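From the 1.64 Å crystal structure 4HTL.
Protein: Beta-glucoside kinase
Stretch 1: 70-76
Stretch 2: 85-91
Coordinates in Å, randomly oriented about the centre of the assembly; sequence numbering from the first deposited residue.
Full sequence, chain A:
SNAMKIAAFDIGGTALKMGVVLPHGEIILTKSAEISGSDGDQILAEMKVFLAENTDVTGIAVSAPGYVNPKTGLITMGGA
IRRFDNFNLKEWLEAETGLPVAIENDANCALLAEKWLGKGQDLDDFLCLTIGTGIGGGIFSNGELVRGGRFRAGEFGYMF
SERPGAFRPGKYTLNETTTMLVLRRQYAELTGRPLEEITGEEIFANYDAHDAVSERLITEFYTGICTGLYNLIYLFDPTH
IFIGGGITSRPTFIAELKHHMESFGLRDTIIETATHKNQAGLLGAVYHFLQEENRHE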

# COMPACT_ATOMS: atom_id res chain seq x y z
N PRO A 70 -5.61 15.84 -10.70
CA PRO A 70 -4.96 17.07 -10.31
C PRO A 70 -4.49 17.90 -11.50
O PRO A 70 -4.19 19.06 -11.31
N LYS A 71 -4.40 17.32 -12.70
CA LYS A 71 -3.99 18.09 -13.88
C LYS A 71 -5.20 18.75 -14.57
O LYS A 71 -5.13 19.91 -14.96
N THR A 72 -6.30 18.00 -14.73
CA THR A 72 -7.50 18.50 -15.39
C THR A 72 -8.50 19.23 -14.47
O THR A 72 -9.30 20.05 -14.95
N GLY A 73 -8.46 18.91 -13.18
CA GLY A 73 -9.39 19.48 -12.20
C GLY A 73 -10.72 18.75 -12.11
O GLY A 73 -11.63 19.18 -11.39
N LEU A 74 -10.86 17.64 -12.82
CA LEU A 74 -12.10 16.89 -12.76
C LEU A 74 -12.21 16.08 -11.49
O LEU A 74 -11.38 15.19 -11.24
N ILE A 75 -13.25 16.36 -10.70
CA ILE A 75 -13.62 15.57 -9.51
C ILE A 75 -14.53 14.48 -9.99
O ILE A 75 -15.65 14.74 -10.43
N THR A 76 -14.04 13.25 -9.96
CA THR A 76 -14.80 12.12 -10.43
C THR A 76 -15.81 11.65 -9.38
O THR A 76 -16.87 11.19 -9.71
N ASP A 85 -19.67 15.39 -7.78
CA ASP A 85 -19.47 14.17 -8.62
C ASP A 85 -19.41 14.54 -10.11
O ASP A 85 -20.31 15.20 -10.63
N ASN A 86 -18.37 14.06 -10.79
CA ASN A 86 -18.19 14.36 -12.21
C ASN A 86 -18.29 15.86 -12.48
O ASN A 86 -18.95 16.28 -13.44
N PHE A 87 -17.61 16.67 -11.65
CA PHE A 87 -17.64 18.13 -11.75
C PHE A 87 -16.23 18.66 -11.90
O PHE A 87 -15.38 18.39 -11.05
N ASN A 88 -15.98 19.42 -12.96
CA ASN A 88 -14.69 20.05 -13.12
C ASN A 88 -14.66 21.39 -12.40
O ASN A 88 -14.96 22.44 -12.96
N LEU A 89 -14.25 21.32 -11.13
CA LEU A 89 -14.19 22.50 -10.26
C LEU A 89 -13.07 23.45 -10.70
O LEU A 89 -13.20 24.67 -10.57
N LYS A 90 -11.99 22.91 -11.26
CA LYS A 90 -10.92 23.78 -11.82
C LYS A 90 -11.48 24.64 -12.95
O LYS A 90 -11.27 25.86 -12.98
N GLU A 91 -12.19 24.02 -13.89
CA GLU A 91 -12.71 24.77 -15.04
C GLU A 91 -13.80 25.75 -14.63
O GLU A 91 -13.91 26.81 -15.23

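The strongest polar links between the two stretches are made by side chains of the second stretch reaching backbone carbonyls of the first. Lys-90 is the longest of these. Its CA-to-CB bond points toward the first stretch, and all four chi angles are t, so the chain is fully extended. This carries NZ of Lys-90 to O of Lys-71, a hydrogen bond of 2.8 Å. Lys-71 contributes its backbone O to this bond. Its CA-to-CB bond points away, chi1 is m and the rest are t, and its side chain stays outside contact range of the second stretch.

Asn-88 does two jobs. With chi1 t and chi2 at -48°, its ND2 donates to O of Thr-72 at 2.9 Å. Its OD1 accepts from N of Glu-91 at 2.8 Å, which caps the helix that begins at Leu-89. One amide thus ties the helix start to the loop of the first stretch. Thr-72 is a p rotamer, and its OG1 accepts from N of Leu-74 at 3.3 Å, a bond within its own stretch.

The backbone pairing sets the frame for these side chains. Ile-75 and Phe-87 form an antiparallel hydrogen-bonded pair. N of Ile-75 donates to O of Phe-87, and N of Phe-87 donates to O of Ile-75, both at 3.0 Å. Weak bonds lie beyond this pair: N of Leu-89 to O of Gly-73, and N of Asn-86 to O of Thr-76, both 3.4 Å.

Gly-73 lets the chains come close. Its CA lies 3.5 Å from CB of Lys-90. An ideal CB on Gly-73 would fall 2.0 Å from that same CB of Lys-90, a clash. The positive phi of 85° also favours glycine.

Leu-74 and Asn-88 direct their side chains to one face of the sheet. CB of Leu-74 is 3.9 Å from ND2 of Asn-88. Leu-74 is t, p, and its CD1 lies 3.8 Å from OD1 of Asn-86, whose chi1 is t.

Ile-75 and Phe-87 occupy the other face. Ile-75 is buried, with rotamer m, t. Its CD1 meets CB of Leu-89 at 3.9 Å, an apolar contact. Leu-89 is also buried, with rotamer t, p. The Phe-87 ring, with chi1 t, leads away from the first stretch.

At the far end, Thr-76 (p) and Asp-85 (chi1 m) point their CA-to-CB bonds away. OG1 of Thr-76 and OD2 of Asp-85 are hydrogen-bonded elsewhere in the structure.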

# COMPACT_ATOMS: atom_id res chain seq x y z
CB PRO A 70 -3.79 16.59 -9.49
CG PRO A 70 -3.45 15.26 -10.07
CD PRO A 70 -4.75 14.66 -10.50
CB LYS A 71 -3.20 17.21 -14.88
CG LYS A 71 -1.79 16.85 -14.40
CD LYS A 71 -0.90 16.24 -15.48
CE LYS A 71 0.50 15.93 -14.97
NZ LYS A 71 1.23 14.89 -15.76
CB THR A 72 -8.27 17.42 -16.13
OG1 THR A 72 -8.87 16.52 -15.19
CG2 THR A 72 -7.38 16.65 -17.13
CB LEU A 74 -12.24 15.96 -13.98
CG LEU A 74 -13.48 15.07 -14.03
CD1 LEU A 74 -14.73 15.93 -14.14
CD2 LEU A 74 -13.36 14.11 -15.20
CB ILE A 75 -14.36 16.40 -8.44
CG1 ILE A 75 -13.50 17.58 -7.98
CG2 ILE A 75 -14.76 15.55 -7.22
CD1 ILE A 75 -14.19 18.55 -7.03
CB THR A 76 -13.86 10.99 -10.88
OG1 THR A 76 -13.07 10.57 -9.76
CG2 THR A 76 -12.90 11.52 -11.96
CB ASP A 85 -20.61 13.17 -8.45
CG ASP A 85 -20.68 12.54 -7.09
OD1 ASP A 85 -19.65 12.47 -6.36
OD2 ASP A 85 -21.78 12.06 -6.76
CB ASN A 86 -19.21 13.57 -13.07
CG ASN A 86 -18.92 13.68 -14.54
OD1 ASN A 86 -17.76 13.75 -14.93
ND2 ASN A 86 -19.96 13.75 -15.35
CB PHE A 87 -18.25 18.71 -10.47
CG PHE A 87 -18.30 20.20 -10.43
CD1 PHE A 87 -18.82 20.93 -11.51
CD2 PHE A 87 -17.89 20.88 -9.30
CE1 PHE A 87 -18.89 22.32 -11.46
CE2 PHE A 87 -17.97 22.27 -9.24
CZ PHE A 87 -18.46 22.99 -10.32
CB ASN A 88 -14.28 20.16 -14.57
CG ASN A 88 -12.79 20.39 -14.70
OD1 ASN A 88 -12.23 21.25 -14.01
ND2 ASN A 88 -12.13 19.57 -15.52
CB LEU A 89 -14.01 22.07 -8.81
CG LEU A 89 -13.85 23.20 -7.79
CD1 LEU A 89 -15.02 24.19 -7.80
CD2 LEU A 89 -13.68 22.59 -6.39
CB LYS A 90 -9.74 22.95 -12.31
CG LYS A 90 -8.57 23.73 -12.92
CD LYS A 90 -7.41 22.83 -13.35
CE LYS A 90 -6.46 23.59 -14.29
NZ LYS A 90 -5.32 22.73 -14.68
CB GLU A 91 -13.23 23.83 -16.10
CG GLU A 91 -12.13 23.13 -16.86
CD GLU A 91 -12.66 22.12 -17.86
OE1 GLU A 91 -11.82 21.54 -18.56
OE2 GLU A 91 -13.89 21.89 -17.93